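Cystalysin (Treponema denticola, PDB 1C7N) is a dimeric protein of the class I and II aminotransferase family, built on the fold of PLP-dependent enzymes and binding pyridoxal-5'-phosphate. Local coordinates at residues T150-F153 against Q154-E157; K190-V193 against L194-D197; G277-A280 against C281-C284. All coordinates share one frame; numbering follows the deposited sequence.

How the interactions relate
Each of the three interactions is local, joining residues three to five positions apart, and they follow in series along the chain without nesting or crossing. Interaction 1 (150-157) turns the chain from strand 148-150 into helix 153-160. Interaction 2 (190-197) covers the C-terminal end of helix 183-195 and the exit toward strand 199-203. These two touch: Ile192 and Lys195 lie against Glu157, and Ile192 reaches Leu156, so helices 153-160 and 183-195 pack together on the same side of the chain's centre. Interaction 3 (277-284) lies on the opposite side from interaction 1, nearest atoms about 28 Å apart, within helix 275-287, which packs on helices 47-59 and 69-83.

Interaction 1 (T150-F153 against Q154-E157); sequences TIDF and QKLE. Unlike the reference sequence in segment 154-157: Gln154 (reference Glu).
The carboxylate of Asp152 holds Lys155 twice, directly at its backbone N and through a water at NZ, while the residue itself is the centre of an inverse gamma turn, Phe153 N bonding weakly to Ile151 O across it. Asp152 is the N-cap of helix 153-160: its OD1 accepts a nearly straight bond from Lys155 N at 3.1 Å (168° at the hydrogen), the donor arriving from above the carboxylate plane. CG of Asp152 stands anti to its own nitrogen (chi1 -175°), which swings the carboxylate over the first turn and brings Asp152 CG to 3.4 Å from Lys155 CB.

The two side chains cross at about a right angle. Lys155 runs out and bends at its third torsion, leaving NZ 4.3 Å from Asp152 OD2, beyond a direct salt bridge. One water spans that interval, donating to Asp152 OD2 at 2.9 Å and accepting from Lys155 NZ at 3.1 Å.

The helical ladder starts here. Leu156 N donates to Asp152 O at 2.9 Å, in the carbonyl plane, and Glu157 N donates to Phe153 O at 2.8 Å. On the buried side, Ile151 CG2 meets Leu156 CD2 at 4.2 Å, and CB of Ile151 lies over the rim of one face of the Phe153 ring, which also packs on helix 183-195.

Both the side chain and the carbonyl oxygen of Asp152 accept from the first turn, which is consistent with Asp152 helping to set the start of the helix, where its negative charge probably interacts favourably with the helix dipole.

Interaction 2 (K190-V193 against L194-D197); sequences KDIV and LKSD
Lys195 and Ile192 lie side by side and point the same way, the lysine folded back along the isoleucine. Two successive bends, chi3 61° and chi4 57°, curl the lysine chain until CE is 3.4 Å from Ile192 CA and the ammonium group reaches the carbonyl of Ile192. There Lys195 NZ donates to Ile192 O at 3.0 Å, in the carbonyl plane and on a lone pair. The same nitrogen is also hydrogen-bonded to Ser160 OG of helix 153-160, so the amine joins the end of one helix to its neighbour. The methyl CG2 of Ile192 flanks the curled tail, 3.8 Å from Lys195 NZ.

Lys190 and Leu194 meet differently, at a slant and one turn apart. Leu194 CD1 touches Lys190 CG at 3.8 Å, while beyond this apolar stem the lysine bends twice and turns its amine back to its neighbour, forming a salt bridge from Lys190 NZ to Asp191 OD1. Both Lys190 and Leu194 also pack on Leu226 of helix 224-227.

This is the C-terminal turn of helix 183-195, the helix of a beta-alpha-beta unit that leads from strand 165-171 to strand 199-203. Regular bonding persists through Leu194 N, which donates to Lys190 O at 2.9 Å (174° at the hydrogen), and Lys195 N, which donates to Asp191 O. It then tightens: Ser196 N bonds to Val193 O at 3.1 Å, from well above the carbonyl plane, and only weakly to Ile192 O. Ser196 OG sits close to both of these oxygens, 3.2 Å from Val193 O and 3.3 Å from Ile192 O. Val193 O additionally accepts from Lys229 NZ.

Interaction 3 (G277-A280 against C281-C284); sequences GYKA and CEIC
Ile283 N donates to Lys279 O at 2.8 Å and Cys284 N to Ala280 O at 3.0 Å, rungs of the ordinary i to i+4 ladder of an alpha helix, here helix 275-287. At its N-terminal side, from Gly277 and Tyr278, the bonds are longer: Glu282 N to Tyr278 O measures 3.3 Å, and the bond from Cys281 N to Gly277 O is weak.

Outside this ladder lies a charged edge. A water accepts from Lys279 NZ at 2.7 Å and donates weakly to Glu282 OE1, which also forms a salt bridge with Lys286 NZ, one turn on. The direct pair, Lys279 NZ to Glu282 OE1, is a long salt bridge of 3.8 Å. The two side chains meet at a slant, the glutamate extended and the lysine bent once, at chi2 (65°), which carries its amine outward and somewhat toward the C-terminal end, to the side of Glu282. This carboxylate oxygen has two ammonium groups near it, an arrangement that would probably favour its ionised form.

The packing spreads out from there. Lys279 lays its aliphatic part across Ile283 at about a right angle, with CG and CE of the lysine both against the end of the isoleucine chain. Ala280, Ile283 and Cys284 face Leu49 of helix 47-59, and Cys281 meets Tyr71 of helix 69-83 and Pro236, the side chain of Cys281 being about 11 Å from a bound pyridoxal-5'-phosphate. The CB of Tyr278 points away from 281-284; its ring is edge-to-face with that of Tyr71, and its hydroxyl bonds to Pro272 O. Back across the turn, CG1 of Ile283 is anti to the carbonyl carbon (chi1 -64°), which places it 3.1 Å from Lys279 O.

Interaction 1 (T150-F153 against Q154-E157)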
loop_
_atom_site.group_PDB
_atom_site.type_symbol
_atom_site.label_atom_id
_atom_site.label_comp_id
_atom_site.label_asym_id
_atom_site.label_seq_id
_atom_site.Cartn_x
_atom_site.Cartn_y
_atom_site.Cartn_z
ATOM N N THR A 150 -5.609 25.517 23.470
ATOM C CA THR A 150 -5.697 24.623 24.621
ATOM C C THR A 150 -6.952 23.751 24.554
ATOM O O THR A 150 -7.896 24.057 23.824
ATOM C CB THR A 150 -5.716 25.422 25.944
ATOM O OG1 THR A 150 -6.733 26.433 25.873
ATOM C CG2 THR A 150 -4.358 26.071 26.194
ATOM N N ILE A 151 -6.953 22.673 25.332
ATOM C CA ILE A 151 -8.060 21.720 25.375
ATOM C C ILE A 151 -9.236 22.174 26.241
ATOM O O ILE A 151 -9.042 22.724 27.321
ATOM C CB ILE A 151 -7.577 20.359 25.925
ATOM C CG1 ILE A 151 -6.416 19.830 25.076
ATOM C CG2 ILE A 151 -8.724 19.368 25.956
ATOM C CD1 ILE A 151 -6.781 19.524 23.652
ATOM N N ASP A 152 -10.455 21.950 25.759
ATOM C CA ASP A 152 -11.650 22.298 26.528
ATOM C C ASP A 152 -11.974 21.041 27.333
ATOM O O ASP A 152 -12.773 20.209 26.902
ATOM C CB ASP A 152 -12.825 22.624 25.606
ATOM C CG ASP A 152 -14.049 23.102 26.370
ATOM O OD1 ASP A 152 -14.172 22.763 27.568
ATOM O OD2 ASP A 152 -14.894 23.802 25.768
ATOM N N PHE A 153 -11.350 20.902 28.496
ATOM C CA PHE A 153 -11.552 19.716 29.324
ATOM C C PHE A 153 -12.973 19.485 29.829
ATOM O O PHE A 153 -13.436 18.343 29.864
ATOM C CB PHE A 153 -10.567 19.729 30.493
ATOM C CG PHE A 153 -9.126 19.716 30.062
ATOM C CD1 PHE A 153 -8.355 20.872 30.122
ATOM C CD2 PHE A 153 -8.545 18.547 29.577
ATOM C CE1 PHE A 153 -7.023 20.866 29.705
ATOM C CE2 PHE A 153 -7.214 18.529 29.158
ATOM C CZ PHE A 153 -6.452 19.693 29.221
ATOM N N GLN A 154 -13.668 20.548 30.215
ATOM C CA GLN A 154 -15.035 20.402 30.698
ATOM C C GLN A 154 -15.897 19.761 29.612
ATOM O O GLN A 154 -16.627 18.800 29.868
ATOM C CB GLN A 154 -15.628 21.760 31.078
ATOM C CG GLN A 154 -14.828 22.532 32.113
ATOM C CD GLN A 154 -15.561 23.770 32.597
ATOM O OE1 GLN A 154 -16.040 24.575 31.794
ATOM N NE2 GLN A 154 -15.649 23.932 33.914
ATOM N N LYS A 155 -15.810 20.298 28.399
ATOM C CA LYS A 155 -16.581 19.770 27.279
ATOM C C LYS A 155 -16.131 18.355 26.929
ATOM O O LYS A 155 -16.957 17.490 26.637
ATOM C CB LYS A 155 -16.429 20.672 26.051
ATOM C CG LYS A 155 -17.144 20.140 24.816
ATOM C CD LYS A 155 -16.940 21.031 23.594
ATOM C CE LYS A 155 -17.677 22.359 23.724
ATOM N NZ LYS A 155 -17.623 23.138 22.451
ATOM N N LEU A 156 -14.822 18.120 26.960
ATOM C CA LEU A 156 -14.296 16.800 26.634
ATOM C C LEU A 156 -14.792 15.740 27.614
ATOM O O LEU A 156 -15.156 14.637 27.205
ATOM C CB LEU A 156 -12.765 16.815 26.616
ATOM C CG LEU A 156 -12.081 15.478 26.291
ATOM C CD1 LEU A 156 -12.542 14.971 24.926
ATOM C CD2 LEU A 156 -10.571 15.656 26.310
ATOM N N GLU A 157 -14.811 16.067 28.904
ATOM C CA GLU A 157 -15.275 15.104 29.897
ATOM C C GLU A 157 -16.755 14.826 29.672
ATOM O O GLU A 157 -17.220 13.697 29.834
ATOM C CB GLU A 157 -15.062 15.621 31.323
ATOM C CG GLU A 157 -15.259 14.529 32.374
ATOM C CD GLU A 157 -15.080 15.018 33.798
ATOM O OE1 GLU A 157 -14.044 15.653 34.089
ATOM O OE2 GLU A 157 -15.974 14.756 34.632
HETATM O O HOH W 1 -14.713 24.024 22.844
#

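Interaction 2 (K190-V193 against L194-D197)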
loop_
_atom_site.group_PDB
_atom_site.type_symbol
_atom_site.label_atom_id
_atom_site.label_comp_id
_atom_site.label_asym_id
_atom_site.label_seq_id
_atom_site.Cartn_x
_atom_site.Cartn_y
_atom_site.Cartn_z
ATOM N N LYS A 190 -5.972 11.665 30.027
ATOM C CA LYS A 190 -5.847 10.268 30.428
ATOM C C LYS A 190 -6.910 9.905 31.457
ATOM O O LYS A 190 -7.533 8.849 31.367
ATOM C CB LYS A 190 -4.461 9.992 31.021
ATOM C CG LYS A 190 -4.354 8.635 31.714
ATOM C CD LYS A 190 -3.009 8.454 32.397
ATOM C CE LYS A 190 -2.785 9.491 33.492
ATOM N NZ LYS A 190 -3.670 9.311 34.683
ATOM N N ASP A 191 -7.111 10.781 32.439
ATOM C CA ASP A 191 -8.108 10.530 33.473
ATOM C C ASP A 191 -9.508 10.444 32.880
ATOM O O ASP A 191 -10.284 9.553 33.233
ATOM C CB ASP A 191 -8.065 11.619 34.551
ATOM C CG ASP A 191 -6.818 11.537 35.412
ATOM O OD1 ASP A 191 -6.200 10.448 35.481
ATOM O OD2 ASP A 191 -6.461 12.558 36.033
ATOM N N ILE A 192 -9.829 11.369 31.983
ATOM C CA ILE A 192 -11.133 11.381 31.336
ATOM C C ILE A 192 -11.335 10.087 30.541
ATOM O O ILE A 192 -12.420 9.500 30.550
ATOM C CB ILE A 192 -11.265 12.585 30.369
ATOM C CG1 ILE A 192 -11.193 13.896 31.156
ATOM C CG2 ILE A 192 -12.570 12.493 29.586
ATOM C CD1 ILE A 192 -11.282 15.133 30.290
ATOM N N VAL A 193 -10.285 9.641 29.862
ATOM C CA VAL A 193 -10.361 8.422 29.063
ATOM C C VAL A 193 -10.548 7.163 29.904
ATOM O O VAL A 193 -11.436 6.359 29.625
ATOM C CB VAL A 193 -9.103 8.246 28.187
ATOM C CG1 VAL A 193 -9.127 6.880 27.502
ATOM C CG2 VAL A 193 -9.048 9.355 27.139
ATOM N N LEU A 194 -9.710 6.990 30.923
ATOM C CA LEU A 194 -9.791 5.818 31.792
ATOM C C LEU A 194 -11.094 5.783 32.590
ATOM O O LEU A 194 -11.540 4.720 33.021
ATOM C CB LEU A 194 -8.599 5.793 32.751
ATOM C CG LEU A 194 -7.208 5.709 32.116
ATOM C CD1 LEU A 194 -6.155 5.696 33.211
ATOM C CD2 LEU A 194 -7.105 4.459 31.250
ATOM N N LYS A 195 -11.693 6.956 32.772
ATOM C CA LYS A 195 -12.948 7.118 33.501
ATOM C C LYS A 195 -14.156 6.682 32.674
ATOM O O LYS A 195 -15.221 6.380 33.219
ATOM C CB LYS A 195 -13.108 8.586 33.905
ATOM C CG LYS A 195 -14.535 9.033 34.165
ATOM C CD LYS A 195 -14.652 10.558 34.112
ATOM C CE LYS A 195 -14.265 11.105 32.736
ATOM N NZ LYS A 195 -15.079 10.522 31.625
ATOM N N SER A 196 -13.989 6.655 31.357
ATOM C CA SER A 196 -15.066 6.269 30.453
ATOM C C SER A 196 -14.701 4.999 29.698
ATOM O O SER A 196 -13.697 4.357 30.000
ATOM C CB SER A 196 -15.329 7.390 29.452
ATOM O OG SER A 196 -14.198 7.580 28.622
ATOM N N ASP A 197 -15.520 4.642 28.713
ATOM C CA ASP A 197 -15.264 3.450 27.916
ATOM C C ASP A 197 -14.654 3.836 26.575
ATOM O O ASP A 197 -14.691 3.060 25.618
ATOM C CB ASP A 197 -16.558 2.662 27.679
ATOM C CG ASP A 197 -17.203 2.191 28.969
ATOM O OD1 ASP A 197 -16.472 1.707 29.861
ATOM O OD2 ASP A 197 -18.444 2.294 29.086
#

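Interaction 3 (G277-A280 against C281-C284)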
loop_
_atom_site.group_PDB
_atom_site.type_symbol
_atom_site.label_atom_id
_atom_site.label_comp_id
_atom_site.label_asym_id
_atom_site.label_seq_id
_atom_site.Cartn_x
_atom_site.Cartn_y
_atom_site.Cartn_z
ATOM N N GLY A 277 9.745 0.030 1.312
ATOM C CA GLY A 277 9.123 0.745 2.409
ATOM C C GLY A 277 9.728 0.297 3.728
ATOM O O GLY A 277 10.057 1.115 4.587
ATOM N N TYR A 278 9.879 -1.008 3.899
ATOM C CA TYR A 278 10.470 -1.521 5.124
ATOM C C TYR A 278 11.908 -1.041 5.282
ATOM O O TYR A 278 12.285 -0.557 6.346
ATOM C CB TYR A 278 10.432 -3.053 5.151
ATOM C CG TYR A 278 9.037 -3.615 5.287
ATOM C CD1 TYR A 278 8.383 -4.182 4.196
ATOM C CD2 TYR A 278 8.353 -3.548 6.500
ATOM C CE1 TYR A 278 7.082 -4.671 4.308
ATOM C CE2 TYR A 278 7.048 -4.031 6.620
ATOM C CZ TYR A 278 6.422 -4.591 5.522
ATOM O OH TYR A 278 5.141 -5.082 5.635
ATOM N N LYS A 279 12.702 -1.156 4.220
ATOM C CA LYS A 279 14.110 -0.750 4.266
ATOM C C LYS A 279 14.309 0.751 4.470
ATOM O O LYS A 279 15.239 1.170 5.163
ATOM C CB LYS A 279 14.832 -1.183 2.989
ATOM C CG LYS A 279 16.343 -0.993 3.043
ATOM C CD LYS A 279 16.974 -1.894 4.095
ATOM C CE LYS A 279 18.482 -1.738 4.125
ATOM N NZ LYS A 279 19.099 -2.561 5.202
ATOM N N ALA A 280 13.442 1.553 3.857
ATOM C CA ALA A 280 13.521 3.004 3.981
ATOM C C ALA A 280 13.391 3.428 5.442
ATOM O O ALA A 280 14.143 4.274 5.920
ATOM C CB ALA A 280 12.420 3.664 3.144
ATOM N N CYS A 281 12.434 2.838 6.150
ATOM C CA CYS A 281 12.219 3.168 7.556
ATOM C C CYS A 281 13.433 2.771 8.394
ATOM O O CYS A 281 13.865 3.522 9.271
ATOM C CB CYS A 281 10.975 2.454 8.084
ATOM S SG CYS A 281 10.638 2.778 9.829
ATOM N N GLU A 282 13.978 1.589 8.122
ATOM C CA GLU A 282 15.145 1.116 8.853
ATOM C C GLU A 282 16.357 2.018 8.615
ATOM O O GLU A 282 17.048 2.411 9.563
ATOM C CB GLU A 282 15.482 -0.325 8.450
ATOM C CG GLU A 282 16.756 -0.846 9.107
ATOM C CD GLU A 282 17.003 -2.317 8.830
ATOM O OE1 GLU A 282 18.174 -2.744 8.904
ATOM O OE2 GLU A 282 16.027 -3.047 8.555
ATOM N N ILE A 283 16.615 2.348 7.355
ATOM C CA ILE A 283 17.740 3.216 7.019
ATOM C C ILE A 283 17.615 4.575 7.706
ATOM O O ILE A 283 18.593 5.099 8.240
ATOM C CB ILE A 283 17.834 3.469 5.506
ATOM C CG1 ILE A 283 18.120 2.161 4.764
ATOM C CG2 ILE A 283 18.938 4.484 5.221
ATOM C CD1 ILE A 283 18.020 2.295 3.256
ATOM N N CYS A 284 16.413 5.147 7.680
ATOM C CA CYS A 284 16.182 6.457 8.294
ATOM C C CYS A 284 16.479 6.485 9.787
ATOM O O CYS A 284 17.193 7.367 10.272
ATOM C CB CYS A 284 14.736 6.917 8.069
ATOM S SG CYS A 284 14.358 7.461 6.376
HETATM O O HOH W 2 19.119 -0.857 7.252
#